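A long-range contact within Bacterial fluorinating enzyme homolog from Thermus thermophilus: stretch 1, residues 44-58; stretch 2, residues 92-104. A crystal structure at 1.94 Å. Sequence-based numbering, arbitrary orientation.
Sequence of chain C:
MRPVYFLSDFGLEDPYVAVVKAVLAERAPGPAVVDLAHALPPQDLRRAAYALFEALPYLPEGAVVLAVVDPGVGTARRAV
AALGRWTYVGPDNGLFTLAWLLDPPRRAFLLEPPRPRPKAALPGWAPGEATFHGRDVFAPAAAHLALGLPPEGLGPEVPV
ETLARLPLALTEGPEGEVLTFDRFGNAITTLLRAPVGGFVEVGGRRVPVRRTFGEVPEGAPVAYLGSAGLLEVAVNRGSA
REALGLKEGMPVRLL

Stretch 1 (44-58) DLRRAAYALFEALPY
Stretch 2 92-104: DNGLFTLAWLLDP

A single water molecule sits at the centre of this contact and does what no direct hydrogen bond does: it joins the two backbones. Water 1 donates to A49 O at 3.0 Å and to L95 O at 2.8 Å, and accepts from A99 N at 3.1 Å. The general principle is that a water can fill a gap between polar groups of closely passing backbones; at each close CA pair here one partner is an alanine. The CA atoms of A49 and L95 lie 5.1 Å apart, and those of F53 and A99 4.8 Å. The register advances by four residues on both sides, so the two segments run in the same direction.

The first segment is a helix beginning at L45, with phi/psi near -65/-42 through E54, followed by a 3-10 segment from L56 to Y58. D44 caps its start: with chi1 t, its OD1 accepts from R47 N at 3.1 Å. The second segment is less regular. G94, at phi/psi 91/-2, opens a type I turn to T97, whose N bonds G94 O at 3.0 Å while its OG1 donates to the same oxygen at 2.6 Å. At these backbone angles a CB on G94 would jam against the carbonyl oxygen of N93, a local demand for glycine independent of the partner helix. N93, chi1 p, steadies the turn by accepting at OD1 from L95 N, 3.1 Å away. A weakly bonded helix follows at about 99-102.

At the close approach, A49 CA lies 3.3 Å from L95 O in a CA-H...O contact, so this carbonyl meets both the helix and the water. The L95 side chain (chi1 t, chi2 p) leaves its backbone sideways but bends nearer, bringing CD1 to 3.4 Å from A48 CB. L52, m and t, reaches past the same residue: its CD1 is 4.0 Å from L95 CG and 3.6 Å from F96 CD1. F96 starts away from the helix, yet its m rotamer brings the ring back within reach. Near the beginning, L45 (m, t) places CD2 3.7 Å from N93 ND2.

L98 (m, t) points toward the helix, its CD1 4.2 Å from A49 CB. One helical turn after A49, F53 (chi1 t, chi2 79°) packs CB against L98 CB at 3.7 Å; L98 O approaches the edge of its ring, near the ring plane, 3.7 Å from F53 CD1. Farther along, L102 (m, t) places CD2 3.9 Å from F53 CE1 and CD1 4.0 Å from both L56 CD2 and P57 CD. L56, t and p, also sets CD2 3.9 Å from A99 CB.

The result is 722 Å² of buried surface, summed over both sides, in which apolar packing accompanies one water bridge. Within the second stretch the water stands between L95 O and A99 N, 5.6 Å apart and too far to bond directly; A49 O also accepts from F53 N within the helix.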

# COMPACT_ATOMS: atom_id res chain seq x y z
N ASP C 44 -8.28 2.01 -15.12
CA ASP C 44 -7.88 0.94 -16.04
C ASP C 44 -8.72 -0.31 -15.80
O ASP C 44 -8.35 -1.18 -15.00
CB ASP C 44 -6.40 0.60 -15.84
CG ASP C 44 -5.82 -0.23 -16.98
OD1 ASP C 44 -6.58 -0.97 -17.65
OD2 ASP C 44 -4.60 -0.15 -17.20
N LEU C 45 -9.85 -0.41 -16.50
CA LEU C 45 -10.76 -1.54 -16.35
C LEU C 45 -10.22 -2.89 -16.84
O LEU C 45 -10.52 -3.92 -16.24
CB LEU C 45 -12.08 -1.25 -17.06
CG LEU C 45 -12.87 -0.05 -16.54
CD1 LEU C 45 -14.14 0.12 -17.36
CD2 LEU C 45 -13.21 -0.26 -15.07
N ARG C 46 -9.45 -2.88 -17.92
CA ARG C 46 -8.92 -4.14 -18.45
C ARG C 46 -7.92 -4.76 -17.48
O ARG C 46 -7.91 -5.96 -17.29
CB ARG C 46 -8.28 -3.89 -19.81
CG ARG C 46 -9.27 -3.41 -20.86
CD ARG C 46 -8.56 -2.86 -22.08
NE ARG C 46 -7.95 -3.89 -22.92
CZ ARG C 46 -8.53 -4.44 -23.98
NH1 ARG C 46 -9.75 -4.06 -24.33
NH2 ARG C 46 -7.89 -5.35 -24.69
N ARG C 47 -7.10 -3.92 -16.86
CA ARG C 47 -6.11 -4.38 -15.90
C ARG C 47 -6.84 -4.96 -14.70
O ARG C 47 -6.50 -6.04 -14.20
CB ARG C 47 -5.24 -3.19 -15.46
CG ARG C 47 -4.27 -3.48 -14.32
CD ARG C 47 -3.18 -4.46 -14.70
NE ARG C 47 -2.26 -4.67 -13.59
CZ ARG C 47 -1.27 -3.84 -13.26
NH1 ARG C 47 -1.07 -2.74 -13.97
NH2 ARG C 47 -0.51 -4.10 -12.21
N ALA C 48 -7.87 -4.25 -14.25
CA ALA C 48 -8.65 -4.69 -13.10
C ALA C 48 -9.45 -5.95 -13.41
O ALA C 48 -9.55 -6.85 -12.57
CB ALA C 48 -9.60 -3.57 -12.65
N ALA C 49 -10.01 -6.03 -14.62
CA ALA C 49 -10.78 -7.22 -15.01
C ALA C 49 -9.87 -8.44 -14.97
O ALA C 49 -10.28 -9.52 -14.52
CB ALA C 49 -11.34 -7.05 -16.43
N TYR C 50 -8.65 -8.29 -15.45
CA TYR C 50 -7.71 -9.41 -15.47
C TYR C 50 -7.32 -9.83 -14.05
O TYR C 50 -7.25 -11.03 -13.76
CB TYR C 50 -6.45 -9.07 -16.28
CG TYR C 50 -5.47 -10.22 -16.34
CD1 TYR C 50 -5.84 -11.44 -16.91
CD2 TYR C 50 -4.20 -10.12 -15.77
CE1 TYR C 50 -4.97 -12.53 -16.92
CE2 TYR C 50 -3.31 -11.21 -15.77
CZ TYR C 50 -3.71 -12.41 -16.35
OH TYR C 50 -2.86 -13.49 -16.35
N ALA C 51 -7.06 -8.86 -13.18
CA ALA C 51 -6.68 -9.16 -11.80
C ALA C 51 -7.74 -10.03 -11.11
O ALA C 51 -7.41 -10.95 -10.38
CB ALA C 51 -6.47 -7.87 -11.01
N LEU C 52 -9.02 -9.72 -11.35
CA LEU C 52 -10.10 -10.50 -10.77
C LEU C 52 -10.09 -11.91 -11.35
O LEU C 52 -10.23 -12.89 -10.62
CB LEU C 52 -11.45 -9.83 -11.05
CG LEU C 52 -11.66 -8.48 -10.34
CD1 LEU C 52 -12.95 -7.82 -10.84
CD2 LEU C 52 -11.72 -8.69 -8.83
N PHE C 53 -9.92 -12.00 -12.66
CA PHE C 53 -9.87 -13.27 -13.38
C PHE C 53 -8.77 -14.16 -12.79
O PHE C 53 -8.95 -15.36 -12.58
CB PHE C 53 -9.57 -12.98 -14.85
CG PHE C 53 -9.42 -14.20 -15.71
CD1 PHE C 53 -10.54 -14.89 -16.16
CD2 PHE C 53 -8.16 -14.63 -16.11
CE1 PHE C 53 -10.40 -15.99 -17.00
CE2 PHE C 53 -8.01 -15.74 -16.95
CZ PHE C 53 -9.14 -16.42 -17.40
N GLU C 54 -7.63 -13.54 -12.53
CA GLU C 54 -6.46 -14.21 -11.99
C GLU C 54 -6.66 -14.85 -10.61
O GLU C 54 -6.20 -15.96 -10.36
CB GLU C 54 -5.31 -13.20 -11.95
CG GLU C 54 -3.98 -13.71 -11.47
CD GLU C 54 -2.83 -12.88 -12.03
OE1 GLU C 54 -2.87 -11.64 -11.93
OE2 GLU C 54 -1.87 -13.48 -12.57
N ALA C 55 -7.37 -14.15 -9.72
CA ALA C 55 -7.56 -14.65 -8.36
C ALA C 55 -8.85 -15.39 -8.04
O ALA C 55 -8.88 -16.23 -7.13
CB ALA C 55 -7.39 -13.49 -7.38
N LEU C 56 -9.92 -15.09 -8.77
CA LEU C 56 -11.22 -15.69 -8.50
C LEU C 56 -11.29 -17.20 -8.23
O LEU C 56 -11.88 -17.62 -7.23
CB LEU C 56 -12.21 -15.36 -9.63
CG LEU C 56 -13.66 -15.76 -9.35
CD1 LEU C 56 -14.20 -14.91 -8.21
CD2 LEU C 56 -14.53 -15.58 -10.61
N PRO C 57 -10.69 -18.03 -9.09
CA PRO C 57 -10.75 -19.48 -8.87
C PRO C 57 -10.19 -20.00 -7.54
O PRO C 57 -10.55 -21.09 -7.10
CB PRO C 57 -10.02 -20.04 -10.08
CG PRO C 57 -9.05 -18.96 -10.43
CD PRO C 57 -9.86 -17.71 -10.27
N TYR C 58 -9.32 -19.22 -6.91
CA TYR C 58 -8.69 -19.62 -5.65
C TYR C 58 -9.42 -19.10 -4.42
O TYR C 58 -9.02 -19.41 -3.30
CB TYR C 58 -7.24 -19.12 -5.61
CG TYR C 58 -6.40 -19.59 -6.76
CD1 TYR C 58 -5.83 -20.87 -6.77
CD2 TYR C 58 -6.19 -18.77 -7.87
CE1 TYR C 58 -5.09 -21.32 -7.86
CE2 TYR C 58 -5.45 -19.21 -8.96
CZ TYR C 58 -4.90 -20.49 -8.95
OH TYR C 58 -4.17 -20.93 -10.03
N ASP C 92 -21.32 -1.22 -12.67
CA ASP C 92 -21.79 -1.98 -13.83
C ASP C 92 -21.14 -1.36 -15.06
O ASP C 92 -21.80 -0.71 -15.88
CB ASP C 92 -23.32 -1.89 -13.91
CG ASP C 92 -23.91 -2.79 -14.98
OD1 ASP C 92 -23.27 -3.79 -15.36
OD2 ASP C 92 -25.04 -2.51 -15.43
N ASN C 93 -19.84 -1.57 -15.18
CA ASN C 93 -19.08 -1.02 -16.30
C ASN C 93 -18.21 -2.06 -16.99
O ASN C 93 -17.29 -1.71 -17.73
CB ASN C 93 -18.22 0.15 -15.82
CG ASN C 93 -17.23 -0.24 -14.73
OD1 ASN C 93 -17.05 -1.42 -14.43
ND2 ASN C 93 -16.59 0.76 -14.13
N GLY C 94 -18.49 -3.34 -16.75
CA GLY C 94 -17.73 -4.39 -17.40
C GLY C 94 -16.51 -4.87 -16.63
O GLY C 94 -15.81 -5.77 -17.08
N LEU C 95 -16.26 -4.26 -15.48
CA LEU C 95 -15.14 -4.63 -14.62
C LEU C 95 -15.09 -6.14 -14.36
O LEU C 95 -14.02 -6.75 -14.35
CB LEU C 95 -15.27 -3.88 -13.29
CG LEU C 95 -14.36 -4.27 -12.11
CD1 LEU C 95 -12.91 -4.14 -12.52
CD2 LEU C 95 -14.66 -3.37 -10.92
N PHE C 96 -16.26 -6.74 -14.16
CA PHE C 96 -16.37 -8.17 -13.85
C PHE C 96 -16.48 -9.11 -15.07
O PHE C 96 -16.73 -10.30 -14.89
CB PHE C 96 -17.58 -8.41 -12.95
CG PHE C 96 -17.48 -7.76 -11.59
CD1 PHE C 96 -16.57 -8.22 -10.64
CD2 PHE C 96 -18.31 -6.69 -11.24
CE1 PHE C 96 -16.49 -7.64 -9.37
CE2 PHE C 96 -18.25 -6.10 -9.98
CZ PHE C 96 -17.33 -6.58 -9.04
N THR C 97 -16.28 -8.59 -16.28
CA THR C 97 -16.40 -9.39 -17.51
C THR C 97 -15.70 -10.75 -17.51
O THR C 97 -16.32 -11.78 -17.80
CB THR C 97 -15.91 -8.60 -18.74
OG1 THR C 97 -16.70 -7.41 -18.88
CG2 THR C 97 -16.05 -9.43 -20.00
N LEU C 98 -14.41 -10.75 -17.22
CA LEU C 98 -13.64 -11.99 -17.21
C LEU C 98 -14.04 -12.91 -16.06
O LEU C 98 -14.16 -14.12 -16.24
CB LEU C 98 -12.14 -11.66 -17.17
CG LEU C 98 -11.68 -10.92 -18.44
CD1 LEU C 98 -10.20 -10.58 -18.33
CD2 LEU C 98 -11.93 -11.79 -19.68
N ALA C 99 -14.26 -12.33 -14.88
CA ALA C 99 -14.68 -13.13 -13.73
C ALA C 99 -15.95 -13.88 -14.10
O ALA C 99 -16.13 -15.05 -13.76
CB ALA C 99 -14.96 -12.22 -12.54
N TRP C 100 -16.84 -13.19 -14.81
CA TRP C 100 -18.11 -13.77 -15.21
C TRP C 100 -18.00 -14.89 -16.23
O TRP C 100 -18.96 -15.63 -16.44
CB TRP C 100 -19.05 -12.66 -15.68
CG TRP C 100 -19.52 -11.80 -14.53
CD1 TRP C 100 -19.51 -12.14 -13.20
CD2 TRP C 100 -20.11 -10.49 -14.60
NE1 TRP C 100 -20.06 -11.13 -12.45
CE2 TRP C 100 -20.44 -10.11 -13.28
CE3 TRP C 100 -20.39 -9.61 -15.65
CZ2 TRP C 100 -21.04 -8.88 -12.98
CZ3 TRP C 100 -20.99 -8.39 -15.36
CH2 TRP C 100 -21.30 -8.04 -14.03
N LEU C 101 -16.83 -15.04 -16.86
CA LEU C 101 -16.63 -16.14 -17.81
C LEU C 101 -16.42 -17.39 -16.97
O LEU C 101 -16.71 -18.50 -17.40
CB LEU C 101 -15.39 -15.91 -18.67
CG LEU C 101 -15.49 -14.87 -19.78
CD1 LEU C 101 -14.13 -14.73 -20.47
CD2 LEU C 101 -16.57 -15.29 -20.79
N LEU C 102 -15.90 -17.21 -15.76
CA LEU C 102 -15.66 -18.32 -14.85
C LEU C 102 -16.91 -18.59 -14.01
O LEU C 102 -17.14 -19.72 -13.58
CB LEU C 102 -14.49 -17.99 -13.92
CG LEU C 102 -13.15 -17.59 -14.55
CD1 LEU C 102 -12.18 -17.17 -13.45
CD2 LEU C 102 -12.58 -18.74 -15.36
N ASP C 103 -17.70 -17.54 -13.81
CA ASP C 103 -18.91 -17.62 -12.99
C ASP C 103 -19.97 -16.60 -13.42
O ASP C 103 -20.06 -15.50 -12.88
CB ASP C 103 -18.51 -17.40 -11.52
CG ASP C 103 -19.69 -17.27 -10.59
OD1 ASP C 103 -20.67 -18.03 -10.74
OD2 ASP C 103 -19.64 -16.41 -9.68
N PRO C 104 -20.79 -16.97 -14.42
CA PRO C 104 -21.86 -16.11 -14.95
C PRO C 104 -22.92 -15.89 -13.87
O PRO C 104 -23.50 -16.85 -13.36
CB PRO C 104 -22.41 -16.92 -16.13
CG PRO C 104 -21.24 -17.75 -16.54
CD PRO C 104 -20.64 -18.18 -15.24
O HOH W 1 -13.27 -9.45 -14.68